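Local coordinates for protein GP37 (Pseudomonas phage phikz, PDB 5FT0) that inhibits the RNA degradosome of its bacterial host, probably by binding RNase E and keeping it from its RNA substrates, at residues 4-9 and 69-74; 32-37 and 63-68; 43-48 and 55-60; 75-80 and 132-137. All blocks are in the same frame, centred on the assembly; numbering follows the deposited sequence.

Overall arrangement
From the N terminus the chain lays down strand 4-6, turns into helix 8-15, and then runs through strands 30-37, 42-48 and 55-59 before entering helix 67-82. Contact 3 closes the shortest loop, the hairpin of 43-48 and 55-60. Contact 2 encloses that hairpin by bringing residues 63-68, at the start of the helix, back to strand 30-37. Contact 1 embraces both, since residues 69-74 of the helix return to the first strand. Contact 3 builds part of a four-stranded antiparallel sheet, and contacts 1 and 2 pin the helix to it. Contact 4 follows in series: residues 75-80 of the same helix meet the segment 132-137, which leaves the larger seven-stranded sheet.

Contact 1: residues 4-9 and 69-74; sequences FNITWE and MVREYV
The carbonyl oxygen of Asn5 receives both terminal nitrogens of the Arg71 guanidinium, NH1 at 3.0 Å and NH2 at 3.2 Å from Asn5 O. Both bonds are weak, with N-H...O angles of 127° and 122°. Arg71 is modelled in two conformations, and these bonds and the contact with Phe4 belong to the one described. The stronger partner of Arg71 is Glu10, which forms a salt bridge with NH1. Arginine suits this place because its flat end serves a carbonyl and a carboxylate while its long stem crosses apolar neighbours.

Phe4 supplies one such neighbour. Its CD2 lies over one face of the guanidinium, 3.3 Å from Arg71 NH2. The ring and guanidinium planes are inclined by 41°, while CE2 of Phe4 approaches Arg71 CB at 3.6 Å. At the ring edge, Val70 CG1 lies 3.8 Å from Phe4 CZ. The extended Ile6 side chain places CD1 3.8 Å from Val74 CG1. Ile6, Val70 and Val74, all beta-branched, fill the buried layer between the strand and the helix, which Val32 and Val45 also line.

With its charge directed to Glu10, Arg71 in this conformer makes a polar border to an otherwise apolar helix-sheet interface.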
loop_
_atom_site.group_PDB
_atom_site.type_symbol
_atom_site.label_atom_id
_atom_site.label_comp_id
_atom_site.label_asym_id
_atom_site.label_seq_id
_atom_site.Cartn_x
_atom_site.Cartn_y
_atom_site.Cartn_z
ATOM N N PHE A 4 7.578 28.322 -8.377
ATOM C CA PHE A 4 8.964 28.434 -8.812
ATOM C C PHE A 4 9.527 27.038 -9.030
ATOM O O PHE A 4 8.952 26.038 -8.590
ATOM C CB PHE A 4 9.820 29.224 -7.814
ATOM C CG PHE A 4 10.038 28.528 -6.506
ATOM C CD1 PHE A 4 9.127 28.664 -5.472
ATOM C CD2 PHE A 4 11.172 27.760 -6.300
ATOM C CE1 PHE A 4 9.333 28.029 -4.260
ATOM C CE2 PHE A 4 11.384 27.124 -5.093
ATOM C CZ PHE A 4 10.463 27.259 -4.071
ATOM N N ASN A 5 10.661 26.987 -9.722
ATOM C CA ASN A 5 11.317 25.741 -10.081
ATOM C C ASN A 5 12.661 25.619 -9.377
ATOM O O ASN A 5 13.312 26.619 -9.065
ATOM C CB ASN A 5 11.532 25.643 -11.597
ATOM C CG ASN A 5 10.241 25.776 -12.381
ATOM O OD1 ASN A 5 9.397 24.881 -12.369
ATOM N ND2 ASN A 5 10.086 26.898 -13.075
ATOM N N ILE A 6 13.064 24.378 -9.124
ATOM C CA ILE A 6 14.398 24.049 -8.636
ATOM C C ILE A 6 15.001 23.095 -9.655
ATOM O O ILE A 6 14.567 21.940 -9.759
ATOM C CB ILE A 6 14.370 23.415 -7.239
ATOM C CG1 ILE A 6 13.689 24.345 -6.234
ATOM C CG2 ILE A 6 15.782 23.070 -6.778
ATOM C CD1 ILE A 6 13.627 23.777 -4.827
ATOM N N THR A 7 15.982 23.568 -10.420
ATOM C CA THR A 7 16.552 22.690 -11.427
ATOM C C THR A 7 17.383 21.600 -10.757
ATOM O O THR A 7 17.805 21.719 -9.601
ATOM C CB THR A 7 17.421 23.465 -12.421
ATOM O OG1 THR A 7 18.635 23.884 -11.780
ATOM C CG2 THR A 7 16.683 24.691 -12.933
ATOM N N TRP A 8 17.610 20.516 -11.499
ATOM C CA TRP A 8 18.432 19.435 -10.968
ATOM C C TRP A 8 19.870 19.886 -10.752
ATOM O O TRP A 8 20.570 19.326 -9.902
ATOM C CB TRP A 8 18.375 18.223 -11.897
ATOM C CG TRP A 8 19.064 18.428 -13.205
ATOM C CD1 TRP A 8 18.522 18.945 -14.345
ATOM C CD2 TRP A 8 20.428 18.118 -13.512
ATOM N NE1 TRP A 8 19.465 18.974 -15.344
ATOM C CE2 TRP A 8 20.642 18.471 -14.858
ATOM C CE3 TRP A 8 21.486 17.572 -12.781
ATOM C CZ2 TRP A 8 21.872 18.300 -15.488
ATOM C CZ3 TRP A 8 22.707 17.403 -13.407
ATOM C CH2 TRP A 8 22.890 17.766 -14.746
ATOM N N GLU A 9 20.322 20.906 -11.490
ATOM C CA GLU A 9 21.681 21.409 -11.301
ATOM C C GLU A 9 21.846 22.099 -9.947
ATOM O O GLU A 9 22.881 21.935 -9.291
ATOM C CB GLU A 9 22.067 22.359 -12.437
ATOM C CG GLU A 9 22.274 21.678 -13.786
ATOM C CD GLU A 9 21.110 21.887 -14.735
ATOM O OE1 GLU A 9 19.949 21.900 -14.270
ATOM O OE2 GLU A 9 21.360 22.051 -15.947
HETATM N N MSE A 69 12.641 31.331 0.951
HETATM C CA MSE A 69 12.546 30.479 2.130
HETATM C C MSE A 69 12.092 29.064 1.767
HETATM O O MSE A 69 12.643 28.081 2.262
HETATM C CB MSE A 69 11.587 31.084 3.155
HETATM C CG MSE A 69 11.255 30.143 4.304
HETATM SE SE MSE A 69 9.779 30.782 5.416
HETATM C CE MSE A 69 10.656 32.337 6.192
ATOM N N VAL A 70 11.075 28.966 0.907
ATOM C CA VAL A 70 10.579 27.654 0.508
ATOM C C VAL A 70 11.633 26.915 -0.303
ATOM O O VAL A 70 11.809 25.700 -0.157
ATOM C CB VAL A 70 9.253 27.790 -0.265
ATOM C CG1 VAL A 70 8.770 26.427 -0.737
ATOM C CG2 VAL A 70 8.196 28.458 0.609
ATOM N N ARG A 71 12.355 27.635 -1.166
ATOM C CA ARG A 71 13.435 27.014 -1.927
ATOM C C ARG A 71 14.498 26.446 -0.996
ATOM O O ARG A 71 14.982 25.325 -1.195
ATOM C CB ARG A 71 14.054 28.026 -2.891
ATOM C CG ARG A 71 15.190 27.458 -3.729
ATOM C CD ARG A 71 15.839 28.535 -4.588
ATOM N NE ARG A 71 14.882 29.161 -5.494
ATOM C CZ ARG A 71 14.677 28.774 -6.749
ATOM N NH1 ARG A 71 15.366 27.757 -7.254
ATOM N NH2 ARG A 71 13.786 29.405 -7.500
ATOM N N GLU A 72 14.876 27.211 0.029
ATOM C CA GLU A 72 15.854 26.724 0.996
ATOM C C GLU A 72 15.326 25.505 1.739
ATOM O O GLU A 72 16.052 24.525 1.942
ATOM C CB GLU A 72 16.219 27.830 1.985
ATOM C CG GLU A 72 17.621 28.378 1.821
ATOM C CD GLU A 72 18.073 29.173 3.031
ATOM O OE1 GLU A 72 17.206 29.715 3.752
ATOM O OE2 GLU A 72 19.296 29.251 3.267
ATOM N N TYR A 73 14.056 25.550 2.156
ATOM C CA TYR A 73 13.489 24.429 2.901
ATOM C C TYR A 73 13.503 23.153 2.070
ATOM O O TYR A 73 13.902 22.088 2.554
ATOM C CB TYR A 73 12.064 24.748 3.355
ATOM C CG TYR A 73 11.432 23.590 4.090
ATOM C CD1 TYR A 73 11.707 23.365 5.430
ATOM C CD2 TYR A 73 10.589 22.701 3.435
ATOM C CE1 TYR A 73 11.151 22.295 6.102
ATOM C CE2 TYR A 73 10.028 21.626 4.102
ATOM C CZ TYR A 73 10.312 21.431 5.434
ATOM O OH TYR A 73 9.757 20.368 6.105
ATOM N N VAL A 74 13.062 23.240 0.813
ATOM C CA VAL A 74 13.005 22.055 -0.038
ATOM C C VAL A 74 14.405 21.499 -0.271
ATOM O O VAL A 74 14.609 20.280 -0.277
ATOM C CB VAL A 74 12.292 22.380 -1.365
ATOM C CG1 VAL A 74 12.339 21.178 -2.299
ATOM C CG2 VAL A 74 10.851 22.790 -1.107
#

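Contact 2: residues 32-37 and 63-68; sequences VHWVFN and SSPDDA
Trp34 NE1 donates to Asp67 OD1 at 2.8 Å, with an N-H...O angle of 151°. The oxygen lies in the indole plane, and the carboxylate is turned almost perpendicular to it, at 89°. Tryptophan fits here because one flat side chain can cover apolar atoms and still offer an N-H at its rim.

The close packing continues along the six-membered part of the indole. Its CZ3 meets Pro65 CB at 3.8 Å, and CZ2 comes within 3.7 Å of Asp66 C, so the ring is set against both a side chain and the backbone leading into the helix. Pro65 also reaches Phe36: its CG stands 4.1 Å from the centroid of the Phe36 ring, in an off-centre CH-pi contact 30° from the ring normal. The compact proline ring thereby touches two aromatic residues of the same strand, and Val43 of the adjacent strand packs against all three.

Here the connection from strand 55-59 passes strand 30-37 of the four-stranded antiparallel sheet and becomes helix 67-82, which packs on that sheet. Asp66 is the N-cap of that helix, its OD1 accepting from Met69 N, a common use of aspartate at a helix start.

The outer side is looser. Asp66 directs its CB away from the strand and is exposed, with its carboxylate engaged in capping. Phe36 keeps part of its surface accessible and has a smaller share in the contact than Trp34.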
loop_
_atom_site.group_PDB
_atom_site.type_symbol
_atom_site.label_atom_id
_atom_site.label_comp_id
_atom_site.label_asym_id
_atom_site.label_seq_id
_atom_site.Cartn_x
_atom_site.Cartn_y
_atom_site.Cartn_z
ATOM N N VAL A 32 7.699 23.650 -7.811
ATOM C CA VAL A 32 7.336 23.827 -6.408
ATOM C C VAL A 32 6.120 24.737 -6.312
ATOM O O VAL A 32 6.126 25.855 -6.840
ATOM C CB VAL A 32 8.505 24.402 -5.588
ATOM C CG1 VAL A 32 8.078 24.623 -4.142
ATOM C CG2 VAL A 32 9.712 23.484 -5.657
ATOM N N HIS A 33 5.085 24.257 -5.629
ATOM C CA HIS A 33 3.943 25.065 -5.234
ATOM C C HIS A 33 3.890 25.131 -3.715
ATOM O O HIS A 33 4.245 24.171 -3.025
ATOM C CB HIS A 33 2.623 24.486 -5.767
ATOM C CG HIS A 33 2.531 24.453 -7.261
ATOM N ND1 HIS A 33 1.768 25.348 -7.979
ATOM C CD2 HIS A 33 3.099 23.626 -8.172
ATOM C CE1 HIS A 33 1.872 25.077 -9.268
ATOM N NE2 HIS A 33 2.674 24.038 -9.412
ATOM N N TRP A 34 3.448 26.273 -3.193
ATOM C CA TRP A 34 3.294 26.418 -1.756
ATOM C C TRP A 34 2.208 27.440 -1.455
ATOM O O TRP A 34 1.940 28.342 -2.252
ATOM C CB TRP A 34 4.609 26.822 -1.074
ATOM C CG TRP A 34 5.150 28.151 -1.495
ATOM C CD1 TRP A 34 5.973 28.403 -2.553
ATOM C CD2 TRP A 34 4.928 29.411 -0.850
ATOM N NE1 TRP A 34 6.268 29.743 -2.614
ATOM C CE2 TRP A 34 5.640 30.385 -1.579
ATOM C CE3 TRP A 34 4.192 29.812 0.271
ATOM C CZ2 TRP A 34 5.639 31.732 -1.225
ATOM C CZ3 TRP A 34 4.192 31.152 0.621
ATOM C CH2 TRP A 34 4.911 32.094 -0.124
ATOM N N VAL A 35 1.585 27.279 -0.290
ATOM C CA VAL A 35 0.533 28.172 0.179
ATOM C C VAL A 35 0.682 28.329 1.686
ATOM O O VAL A 35 0.986 27.364 2.396
ATOM C CB VAL A 35 -0.871 27.644 -0.201
ATOM C CG1 VAL A 35 -1.034 26.191 0.224
ATOM C CG2 VAL A 35 -1.962 28.510 0.416
ATOM N N PHE A 36 0.486 29.552 2.170
ATOM C CA PHE A 36 0.604 29.861 3.588
ATOM C C PHE A 36 -0.762 29.796 4.261
ATOM O O PHE A 36 -1.762 30.269 3.714
ATOM C CB PHE A 36 1.225 31.248 3.770
ATOM C CG PHE A 36 1.265 31.720 5.195
ATOM C CD1 PHE A 36 1.983 31.026 6.153
ATOM C CD2 PHE A 36 0.600 32.877 5.571
ATOM C CE1 PHE A 36 2.024 31.468 7.462
ATOM C CE2 PHE A 36 0.637 33.322 6.874
ATOM C CZ PHE A 36 1.349 32.619 7.823
ATOM N N ASN A 37 -0.802 29.195 5.448
ATOM C CA ASN A 37 -2.041 29.099 6.212
ATOM C C ASN A 37 -1.934 29.961 7.460
ATOM O O ASN A 37 -1.207 29.599 8.397
ATOM C CB ASN A 37 -2.338 27.647 6.589
ATOM C CG ASN A 37 -3.705 27.482 7.233
ATOM O OD1 ASN A 37 -4.511 28.413 7.256
ATOM N ND2 ASN A 37 -3.971 26.291 7.756
ATOM N N SER A 63 9.636 33.616 9.710
ATOM C CA SER A 63 9.349 34.965 9.247
ATOM C C SER A 63 8.344 34.835 8.109
ATOM O O SER A 63 7.908 33.729 7.776
ATOM C CB SER A 63 10.629 35.702 8.830
ATOM O OG SER A 63 11.334 34.999 7.822
ATOM N N SER A 64 7.962 35.962 7.520
ATOM C CA SER A 64 6.941 35.927 6.480
ATOM C C SER A 64 7.423 35.057 5.320
ATOM O O SER A 64 8.514 35.294 4.787
ATOM C CB SER A 64 6.599 37.333 5.987
ATOM O OG SER A 64 7.714 37.952 5.369
ATOM N N PRO A 65 6.661 34.043 4.922
ATOM C CA PRO A 65 7.141 33.122 3.888
ATOM C C PRO A 65 7.275 33.791 2.530
ATOM O O PRO A 65 6.546 34.727 2.191
ATOM C CB PRO A 65 6.064 32.030 3.858
ATOM C CG PRO A 65 4.854 32.668 4.451
ATOM C CD PRO A 65 5.366 33.624 5.483
ATOM N N ASP A 66 8.236 33.297 1.756
ATOM C CA ASP A 66 8.429 33.703 0.370
ATOM C C ASP A 66 9.117 32.555 -0.362
ATOM O O ASP A 66 9.433 31.519 0.231
ATOM C CB ASP A 66 9.218 35.016 0.276
ATOM C CG ASP A 66 10.506 34.996 1.083
ATOM O OD1 ASP A 66 11.123 33.920 1.226
ATOM O OD2 ASP A 66 10.908 36.069 1.577
ATOM N N ASP A 67 9.349 32.747 -1.663
ATOM C CA ASP A 67 9.952 31.690 -2.472
ATOM C C ASP A 67 11.329 31.306 -1.944
ATOM O O ASP A 67 11.640 30.119 -1.802
ATOM C CB ASP A 67 10.047 32.132 -3.934
ATOM C CG ASP A 67 8.696 32.206 -4.610
ATOM O OD1 ASP A 67 7.703 31.729 -4.021
ATOM O OD2 ASP A 67 8.633 32.730 -5.741
ATOM N N ALA A 68 12.168 32.303 -1.645
ATOM C CA ALA A 68 13.535 32.025 -1.209
ATOM C C ALA A 68 13.560 31.120 0.017
ATOM O O ALA A 68 14.412 30.230 0.120
ATOM C CB ALA A 68 14.271 33.334 -0.920
#

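Contact 3: residues 43-48 and 55-60; sequences VFVTCA and THYTFK
Val43 N and Phe59 O open the backbone pairing with a bond of 2.9 Å, and Phe59 N returns one to Val43 O. Two more reciprocal pairs follow, Val45 with Tyr57 and Cys47 with Thr55. Between them, at the non-hydrogen-bonded positions, CA-H...O contacts fill in, among them Thr58 CA to Val43 O at 3.3 Å.

Apolar and aromatic contacts occupy the helix-facing side. Val43 CB lies over the Phe59 ring, 4.0 Å from its centroid and 24° off the normal, a CH-pi contact. Val45 CG2 meets the edge of the same ring, 3.8 Å from CE1. Cys47 SG is 3.8 Å from Tyr57 CE2, a sulfur-aromatic contact at the ring edge. Valine and cysteine are small enough to lie beneath helix 67-82, where Val74 covers Val45 and Cys47.

On the other face, Phe44 CZ and His56 CD2 meet rim to rim at 3.6 Å. Thr46, Thr58 and His56 tolerate solvent on this more exposed surface, while Phe44 shelters part of its ring against His56 and Thr58.

The arrangement is an antiparallel beta hairpin whose second strand forms an outer edge of the four-stranded sheet, with one face packed against a helix.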
loop_
_atom_site.group_PDB
_atom_site.type_symbol
_atom_site.label_atom_id
_atom_site.label_comp_id
_atom_site.label_asym_id
_atom_site.label_seq_id
_atom_site.Cartn_x
_atom_site.Cartn_y
_atom_site.Cartn_z
ATOM N N VAL A 43 3.232 26.476 6.375
ATOM C CA VAL A 43 3.395 26.511 4.928
ATOM C C VAL A 43 3.266 25.085 4.417
ATOM O O VAL A 43 3.983 24.188 4.878
ATOM C CB VAL A 43 4.745 27.119 4.514
ATOM C CG1 VAL A 43 4.924 27.044 3.006
ATOM C CG2 VAL A 43 4.854 28.559 4.995
ATOM N N PHE A 44 2.345 24.874 3.484
ATOM C CA PHE A 44 2.204 23.596 2.802
ATOM C C PHE A 44 2.922 23.683 1.465
ATOM O O PHE A 44 2.728 24.644 0.717
ATOM C CB PHE A 44 0.732 23.235 2.594
ATOM C CG PHE A 44 0.529 21.905 1.927
ATOM C CD1 PHE A 44 0.651 20.730 2.649
ATOM C CD2 PHE A 44 0.232 21.829 0.576
ATOM C CE1 PHE A 44 0.470 19.503 2.040
ATOM C CE2 PHE A 44 0.051 20.605 -0.041
ATOM C CZ PHE A 44 0.170 19.440 0.691
ATOM N N VAL A 45 3.754 22.684 1.172
ATOM C CA VAL A 45 4.606 22.682 -0.011
ATOM C C VAL A 45 4.301 21.442 -0.837
ATOM O O VAL A 45 4.133 20.347 -0.290
ATOM C CB VAL A 45 6.101 22.729 0.374
ATOM C CG1 VAL A 45 6.979 22.716 -0.868
ATOM C CG2 VAL A 45 6.392 23.954 1.221
ATOM N N THR A 46 4.232 21.617 -2.156
ATOM C CA THR A 46 4.055 20.519 -3.097
ATOM C C THR A 46 5.183 20.550 -4.117
ATOM O O THR A 46 5.464 21.601 -4.702
ATOM C CB THR A 46 2.697 20.606 -3.802
ATOM O OG1 THR A 46 1.648 20.531 -2.829
ATOM C CG2 THR A 46 2.539 19.469 -4.802
ATOM N N CYS A 47 5.824 19.402 -4.326
ATOM C CA CYS A 47 6.940 19.266 -5.255
ATOM C C CYS A 47 6.602 18.206 -6.294
ATOM O O CYS A 47 6.192 17.095 -5.940
ATOM C CB CYS A 47 8.228 18.890 -4.515
ATOM S SG CYS A 47 8.731 20.056 -3.234
ATOM N N ALA A 48 6.785 18.541 -7.571
ATOM C CA ALA A 48 6.395 17.665 -8.667
ATOM C C ALA A 48 7.546 17.497 -9.647
ATOM O O ALA A 48 8.170 18.484 -10.052
ATOM C CB ALA A 48 5.167 18.212 -9.401
ATOM N N THR A 55 5.671 14.988 -4.008
ATOM C CA THR A 55 6.006 14.994 -2.586
ATOM C C THR A 55 5.416 16.229 -1.911
ATOM O O THR A 55 5.199 17.264 -2.548
ATOM C CB THR A 55 7.523 14.969 -2.349
ATOM O OG1 THR A 55 8.126 16.138 -2.921
ATOM C CG2 THR A 55 8.153 13.730 -2.955
ATOM N N HIS A 56 5.168 16.115 -0.605
ATOM C CA HIS A 56 4.522 17.176 0.158
ATOM C C HIS A 56 5.249 17.399 1.477
ATOM O O HIS A 56 5.750 16.451 2.090
ATOM C CB HIS A 56 3.047 16.843 0.433
ATOM C CG HIS A 56 2.293 16.384 -0.778
ATOM N ND1 HIS A 56 2.342 15.084 -1.235
ATOM C CD2 HIS A 56 1.473 17.049 -1.626
ATOM C CE1 HIS A 56 1.588 14.969 -2.313
ATOM N NE2 HIS A 56 1.048 16.147 -2.572
ATOM N N TYR A 57 5.291 18.658 1.917
ATOM C CA TYR A 57 5.901 19.013 3.190
ATOM C C TYR A 57 5.048 20.061 3.893
ATOM O O TYR A 57 4.279 20.792 3.266
ATOM C CB TYR A 57 7.323 19.569 3.024
ATOM C CG TYR A 57 8.256 18.738 2.177
ATOM C CD1 TYR A 57 8.776 17.540 2.647
ATOM C CD2 TYR A 57 8.647 19.173 0.917
ATOM C CE1 TYR A 57 9.644 16.784 1.875
ATOM C CE2 TYR A 57 9.517 18.427 0.139
ATOM C CZ TYR A 57 10.012 17.235 0.623
ATOM O OH TYR A 57 10.877 16.494 -0.149
ATOM N N THR A 58 5.215 20.139 5.213
ATOM C CA THR A 58 4.629 21.199 6.025
ATOM C C THR A 58 5.666 21.659 7.036
ATOM O O THR A 58 6.252 20.832 7.741
ATOM C CB THR A 58 3.359 20.728 6.748
ATOM O OG1 THR A 58 2.360 20.376 5.783
ATOM C CG2 THR A 58 2.814 21.830 7.655
ATOM N N PHE A 59 5.903 22.968 7.099
ATOM C CA PHE A 59 6.829 23.520 8.076
ATOM C C PHE A 59 6.256 24.811 8.647
ATOM O O PHE A 59 5.336 25.411 8.084
ATOM C CB PHE A 59 8.226 23.756 7.471
ATOM C CG PHE A 59 8.285 24.874 6.461
ATOM C CD1 PHE A 59 8.047 24.629 5.117
ATOM C CD2 PHE A 59 8.611 26.164 6.852
ATOM C CE1 PHE A 59 8.116 25.654 4.186
ATOM C CE2 PHE A 59 8.679 27.192 5.927
ATOM C CZ PHE A 59 8.433 26.935 4.592
ATOM N N LYS A 60 6.813 25.227 9.785
ATOM C CA LYS A 60 6.376 26.433 10.472
ATOM C C LYS A 60 7.354 27.556 10.165
ATOM O O LYS A 60 8.501 27.506 10.634
ATOM C CB LYS A 60 6.301 26.194 11.980
ATOM C CG LYS A 60 5.509 24.958 12.394
ATOM C CD LYS A 60 4.020 25.087 12.119
ATOM C CE LYS A 60 3.391 26.221 12.918
ATOM N NZ LYS A 60 3.569 26.091 14.389
#

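Contact 4: residues 75-80 and 132-137; sequences LSRIIA and PGVHVD
The Arg77 guanidinium has Gly133 O over the centre of one face, 3.8 Å above its plane. Pro132 O approaches obliquely instead, accepting a weak hydrogen bond from Arg77 NH2 at 3.2 Å with an N-H...O angle of 128°. Successive carbonyls at the end of strand 122-132 and the start of the loop thus lie around the same cationic group, an arrangement that is probably favourable electrostatically although neither contact is a strong bond. The firmer partner of Arg77 is Tyr73, whose OH bonds to NH1 from one turn earlier in the helix.

Arginine reaches this position by folding back. Its chain bends at chi2 and chi3, which carries NE beside the loop. Glycine is well suited to the spot: with no side chain, Gly133 lets Arg77 NE come within 3.4 Å of its CA, and its positive phi of 78° is one that glycine adopts readily.

Closer to the helix backbone, Ala80 presents its CB to Gly133 N at 3.5 Å and to Pro132 CB at 3.8 Å. The proline CB also lies 3.4 Å from Ala80 O. A methyl group keeps the helix close to the loop, and the compact proline ring fills the buried side, where Phe225 of strand 220-232 touches it too.

The contact is a helix-to-loop junction that links the four-stranded sheet, through helix 67-82 packed on it, to the seven-stranded antiparallel sheet, at the point where the chain leaves strand 122-132.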
loop_
_atom_site.group_PDB
_atom_site.type_symbol
_atom_site.label_atom_id
_atom_site.label_comp_id
_atom_site.label_asym_id
_atom_site.label_seq_id
_atom_site.Cartn_x
_atom_site.Cartn_y
_atom_site.Cartn_z
ATOM N N LEU A 75 15.391 22.381 -0.459
ATOM C CA LEU A 75 16.770 21.926 -0.599
ATOM C C LEU A 75 17.229 21.168 0.641
ATOM O O LEU A 75 17.904 20.137 0.531
ATOM C CB LEU A 75 17.696 23.110 -0.876
ATOM C CG LEU A 75 17.726 23.649 -2.305
ATOM C CD1 LEU A 75 18.668 24.843 -2.412
ATOM C CD2 LEU A 75 18.150 22.549 -3.268
ATOM N N SER A 76 16.861 21.655 1.831
ATOM C CA SER A 76 17.277 20.982 3.058
ATOM C C SER A 76 16.664 19.591 3.172
ATOM O O SER A 76 17.275 18.694 3.764
ATOM C CB SER A 76 16.908 21.828 4.279
ATOM O OG SER A 76 15.523 21.740 4.563
ATOM N N ARG A 77 15.462 19.393 2.622
ATOM C CA ARG A 77 14.875 18.057 2.604
ATOM C C ARG A 77 15.569 17.165 1.581
ATOM O O ARG A 77 15.720 15.958 1.803
ATOM C CB ARG A 77 13.373 18.133 2.314
ATOM C CG ARG A 77 12.550 18.941 3.325
ATOM C CD ARG A 77 12.699 18.422 4.749
ATOM N NE ARG A 77 12.232 17.042 4.901
ATOM C CZ ARG A 77 11.025 16.700 5.339
ATOM N NH1 ARG A 77 10.145 17.636 5.668
ATOM N NH2 ARG A 77 10.696 15.419 5.449
ATOM N N ILE A 78 15.989 17.734 0.448
ATOM C CA ILE A 78 16.704 16.943 -0.551
ATOM C C ILE A 78 18.078 16.541 -0.029
ATOM O O ILE A 78 18.521 15.401 -0.217
ATOM C CB ILE A 78 16.803 17.719 -1.877
ATOM C CG1 ILE A 78 15.412 17.980 -2.454
ATOM C CG2 ILE A 78 17.669 16.965 -2.884
ATOM C CD1 ILE A 78 15.431 18.801 -3.729
ATOM N N ILE A 79 18.775 17.467 0.634
ATOM C CA ILE A 79 20.076 17.152 1.217
ATOM C C ILE A 79 19.941 16.030 2.238
ATOM O O ILE A 79 20.671 15.031 2.193
ATOM C CB ILE A 79 20.702 18.409 1.843
ATOM C CG1 ILE A 79 20.994 19.459 0.764
ATOM C CG2 ILE A 79 21.964 18.050 2.622
ATOM C CD1 ILE A 79 21.358 20.811 1.326
ATOM N N ALA A 80 18.998 16.177 3.174
ATOM C CA ALA A 80 18.784 15.139 4.179
ATOM C C ALA A 80 18.398 13.813 3.536
ATOM O O ALA A 80 18.814 12.746 4.000
ATOM C CB ALA A 80 17.715 15.587 5.175
ATOM N N PRO A 132 14.639 11.419 7.242
ATOM C CA PRO A 132 15.349 12.636 6.831
ATOM C C PRO A 132 14.445 13.856 6.905
ATOM O O PRO A 132 13.251 13.789 6.605
ATOM C CB PRO A 132 15.764 12.332 5.387
ATOM C CG PRO A 132 14.750 11.352 4.913
ATOM C CD PRO A 132 14.399 10.508 6.108
ATOM N N GLY A 133 15.030 14.978 7.314
ATOM C CA GLY A 133 14.302 16.222 7.434
ATOM C C GLY A 133 13.441 16.349 8.672
ATOM O O GLY A 133 12.727 17.351 8.807
ATOM N N VAL A 134 13.485 15.378 9.578
ATOM C CA VAL A 134 12.668 15.376 10.783
ATOM C C VAL A 134 13.591 15.407 11.993
ATOM O O VAL A 134 14.647 14.764 11.997
ATOM C CB VAL A 134 11.738 14.145 10.830
ATOM C CG1 VAL A 134 10.945 14.108 12.132
ATOM C CG2 VAL A 134 10.803 14.141 9.631
ATOM N N HIS A 135 13.194 16.167 13.012
ATOM C CA HIS A 135 13.869 16.194 14.301
ATOM C C HIS A 135 12.856 15.850 15.386
ATOM O O HIS A 135 11.690 16.248 15.302
ATOM C CB HIS A 135 14.495 17.563 14.565
ATOM C CG HIS A 135 15.483 17.574 15.691
ATOM N ND1 HIS A 135 15.108 17.488 17.014
ATOM C CD2 HIS A 135 16.833 17.676 15.688
ATOM C CE1 HIS A 135 16.185 17.525 17.777
ATOM N NE2 HIS A 135 17.245 17.641 16.997
ATOM N N VAL A 136 13.301 15.104 16.401
ATOM C CA VAL A 136 12.369 14.591 17.405
ATOM C C VAL A 136 11.745 15.725 18.211
ATOM O O VAL A 136 10.614 15.599 18.698
ATOM C CB VAL A 136 13.072 13.564 18.319
ATOM C CG1 VAL A 136 14.137 14.234 19.172
ATOM C CG2 VAL A 136 12.053 12.840 19.194
ATOM N N ASP A 137 12.447 16.856 18.346
ATOM C CA ASP A 137 11.908 17.980 19.104
ATOM C C ASP A 137 10.636 18.544 18.487
ATOM O O ASP A 137 9.897 19.260 19.171
ATOM C CB ASP A 137 12.953 19.092 19.229
ATOM C CG ASP A 137 14.124 18.697 20.111
ATOM O OD1 ASP A 137 13.973 17.750 20.912
ATOM O OD2 ASP A 137 15.190 19.338 20.010
#